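Local coordinates for protein tumor necrosis factor ligand superfamily member 13 (Mus musculus, PDB 1U5X) that acts as a trimeric cytokine of the tumor necrosis factor family that binds the receptors TACI and BCMA and helps regulate tumor cell growth, at residues V59-V64 with M68-S73. Sequence-based numbering, arbitrary orientation.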
ATOM      1  N   VAL A  59       1.144   8.835   5.647  1.00 14.48           N
ATOM      2  CA  VAL A  59       1.652   9.977   6.400  1.00 12.58           C
ATOM      3  C   VAL A  59       3.161   9.871   6.491  1.00 15.13           C
ATOM      4  O   VAL A  59       3.722   8.801   6.787  1.00 13.71           O
ATOM      5  CB  VAL A  59       1.003  10.083   7.810  1.00 12.63           C
ATOM      6  CG1 VAL A  59       1.587  11.291   8.566  1.00 13.83           C
ATOM      7  CG2 VAL A  59      -0.523  10.153   7.730  1.00 17.32           C
ATOM      8  N   LEU A  60       3.830  10.997   6.244  1.00 13.70           N
ATOM      9  CA  LEU A  60       5.274  11.088   6.341  1.00 14.89           C
ATOM     10  C   LEU A  60       5.666  11.696   7.692  1.00 16.37           C
ATOM     11  O   LEU A  60       5.315  12.829   7.980  1.00 14.51           O
ATOM     12  CB  LEU A  60       5.809  11.941   5.192  1.00 17.16           C
ATOM     13  CG  LEU A  60       7.274  12.351   5.259  1.00 20.42           C
ATOM     14  CD1 LEU A  60       8.117  11.105   5.513  1.00 18.81           C
ATOM     15  CD2 LEU A  60       7.676  13.095   3.946  1.00 23.89           C
ATOM     16  N   PHE A  61       6.344  10.927   8.531  1.00 12.13           N
ATOM     17  CA  PHE A  61       6.676  11.406   9.897  1.00 14.15           C
ATOM     18  C   PHE A  61       8.141  11.805  10.035  1.00 14.33           C
ATOM     19  O   PHE A  61       9.020  11.129   9.483  1.00 16.11           O
ATOM     20  CB  PHE A  61       6.378  10.297  10.899  1.00 11.80           C
ATOM     21  CG  PHE A  61       4.934   9.908  10.969  1.00 12.14           C
ATOM     22  CD1 PHE A  61       4.048  10.579  11.818  1.00 18.66           C
ATOM     23  CD2 PHE A  61       4.471   8.824  10.254  1.00 14.32           C
ATOM     24  CE1 PHE A  61       2.717  10.189  11.897  1.00 16.87           C
ATOM     25  CE2 PHE A  61       3.160   8.437  10.335  1.00 19.41           C
ATOM     26  CZ  PHE A  61       2.280   9.110  11.166  1.00 18.62           C
ATOM     27  N   HIS A  62       8.409  12.847  10.836  1.00 18.90           N
ATOM     28  CA  HIS A  62       9.774  13.320  11.108  1.00 20.60           C
ATOM     29  C   HIS A  62      10.160  13.244  12.597  1.00 20.65           C
ATOM     30  O   HIS A  62      11.263  13.641  12.965  1.00 22.11           O
ATOM     31  CB  HIS A  62       9.948  14.756  10.584  1.00 20.49           C
ATOM     32  N   ASP A  63       9.271  12.712  13.434  1.00 22.86           N
ATOM     33  CA  ASP A  63       9.485  12.644  14.879  1.00 27.05           C
ATOM     34  C   ASP A  63      10.602  11.704  15.294  1.00 27.62           C
ATOM     35  O   ASP A  63      10.736  10.594  14.770  1.00 22.50           O
ATOM     36  CB  ASP A  63       8.215  12.195  15.603  1.00 29.77           C
ATOM     37  CG  ASP A  63       7.226  13.321  15.796  1.00 31.62           C
ATOM     38  OD1 ASP A  63       7.672  14.445  16.090  1.00 42.77           O
ATOM     39  OD2 ASP A  63       5.992  13.186  15.716  1.00 38.35           O
ATOM     40  N   VAL A  64      11.362  12.161  16.279  1.00 28.96           N
ATOM     41  CA  VAL A  64      12.414  11.380  16.906  1.00 31.18           C
ATOM     42  C   VAL A  64      11.784  10.426  17.946  1.00 31.34           C
ATOM     43  O   VAL A  64      10.740  10.734  18.526  1.00 34.69           O
ATOM     44  CB  VAL A  64      13.499  12.333  17.520  1.00 30.49           C
ATOM     45  CG1 VAL A  64      12.981  13.129  18.740  1.00 32.62           C
ATOM     46  CG2 VAL A  64      14.768  11.584  17.887  1.00 33.13           C
ATOM     47  N   MET A  68       5.082   6.101  15.830  1.00 17.68           N
ATOM     48  CA  MET A  68       4.160   6.988  15.153  1.00 12.98           C
ATOM     49  C   MET A  68       3.223   6.178  14.271  1.00 18.54           C
ATOM     50  O   MET A  68       3.549   5.092  13.853  1.00 19.24           O
ATOM     51  CB  MET A  68       4.917   7.970  14.278  1.00 16.77           C
ATOM     52  CG  MET A  68       5.850   8.900  15.057  1.00 17.37           C
ATOM     53  SD  MET A  68       5.061   9.789  16.426  1.00 22.76           S
ATOM     54  CE  MET A  68       3.802  10.791  15.556  1.00 21.34           C
ATOM     55  N   GLY A  69       2.065   6.736  13.983  1.00 17.75           N
ATOM     56  CA  GLY A  69       1.138   6.094  13.087  1.00 17.38           C
ATOM     57  C   GLY A  69      -0.185   6.818  13.020  1.00 15.84           C
ATOM     58  O   GLY A  69      -0.579   7.533  13.935  1.00 20.62           O
ATOM     59  N   GLN A  70      -0.896   6.568  11.952  1.00 16.25           N
ATOM     60  CA  GLN A  70      -2.170   7.221  11.730  1.00 13.85           C
ATOM     61  C   GLN A  70      -3.285   6.211  11.844  1.00 15.44           C
ATOM     62  O   GLN A  70      -3.093   5.051  11.576  1.00 15.75           O
ATOM     63  CB  GLN A  70      -2.227   7.929  10.393  1.00 11.82           C
ATOM     64  CG  GLN A  70      -2.368   7.049   9.175  1.00 13.00           C
ATOM     65  CD  GLN A  70      -1.044   6.709   8.594  1.00 12.50           C
ATOM     66  OE1 GLN A  70      -0.013   6.663   9.325  1.00 14.10           O
ATOM     67  NE2 GLN A  70      -1.034   6.462   7.286  1.00 13.97           N
ATOM     68  N   VAL A  71      -4.460   6.687  12.225  1.00 12.39           N
ATOM     69  CA  VAL A  71      -5.639   5.879  12.374  1.00 12.22           C
ATOM     70  C   VAL A  71      -6.753   6.439  11.514  1.00 15.75           C
ATOM     71  O   VAL A  71      -7.100   7.608  11.642  1.00 15.32           O
ATOM     72  CB  VAL A  71      -6.124   5.917  13.841  1.00 15.56           C
ATOM     73  CG1 VAL A  71      -7.233   4.887  14.069  1.00 17.02           C
ATOM     74  CG2 VAL A  71      -4.963   5.701  14.821  1.00 21.49           C
ATOM     75  N   VAL A  72      -7.321   5.607  10.652  1.00 15.79           N
ATOM     76  CA  VAL A  72      -8.398   5.989   9.740  1.00 13.75           C
ATOM     77  C   VAL A  72      -9.703   5.345  10.180  1.00 13.19           C
ATOM     78  O   VAL A  72      -9.762   4.132  10.328  1.00 14.66           O
ATOM     79  CB  VAL A  72      -8.087   5.523   8.289  1.00 12.83           C
ATOM     80  CG1 VAL A  72      -9.186   5.896   7.325  1.00 17.92           C
ATOM     81  CG2 VAL A  72      -6.745   6.119   7.790  1.00 19.21           C
ATOM     82  N   SER A  73     -10.729   6.168  10.430  1.00 12.18           N
ATOM     83  CA  SER A  73     -11.992   5.735  11.016  1.00 13.46           C
ATOM     84  C   SER A  73     -13.194   6.297  10.278  1.00 14.09           C
ATOM     85  O   SER A  73     -13.096   7.319   9.567  1.00 16.08           O
ATOM     86  CB  SER A  73     -12.102   6.136  12.494  1.00 15.96           C
ATOM     87  OG  SER A  73     -10.955   5.792  13.235  1.00 16.84           O
TER
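Met68 sets its CB over one face of the Phe61 ring, and the rest of its chain runs on past the rim toward Asp63. The CB lies 3.8 Å from the centroid of the Phe61 ring, which is a CH-pi contact over the face. CG moves toward the ring rim and meets Phe61 CD1 and Asp63 CB. SD passes the carboxylate, with Met68 SD 3.6 Å from Asp63 OD2. The chain turns at chi2 (-53°) and again at chi3 (-62°), which brings the methyl down beside the CD1-CE1 side of the ring, beyond its rim. Met68 CE therefore lies 3.8 Å from Phe61 CD1, and it is also close to Asp63 OD2. That oxygen accepts a hydrogen bond from the backbone N of Lys125.

CG1 of Val59, two residues earlier on the same strand, sits over the opposite face of the Phe61 ring, offset toward the rim. Phe61 CZ lies 3.7 Å from Gly69 N. The contact belongs to the jelly-roll of the TNF homology domain. It lies where strand 51-61 ends and the chain turns back through a short loop toward strand 71-75. These strands pair with different neighbours, 51-61 with 99-109 and 134-139, and 71-75 with 80-85 and 114-119. Side chains thus join the segments here, and Ile119 of strand 114-119 packs against Phe61, Met68 and Gln70.

Gln70 lies alongside Val59. The two side chains run past each other in opposite directions, and Val59 CG2 comes 3.6 Å from Gln70 CD. The amide plane is turned 46° from the Phe61 ring. Gln70 OE1 lies in the ring plane at its edge, 3.8 Å from Phe61 CE2, and has no hydrogen-bond partner in the model. NE2 of Gln70 is held by Ser57 OG and by the carbonyl oxygen of Cys101.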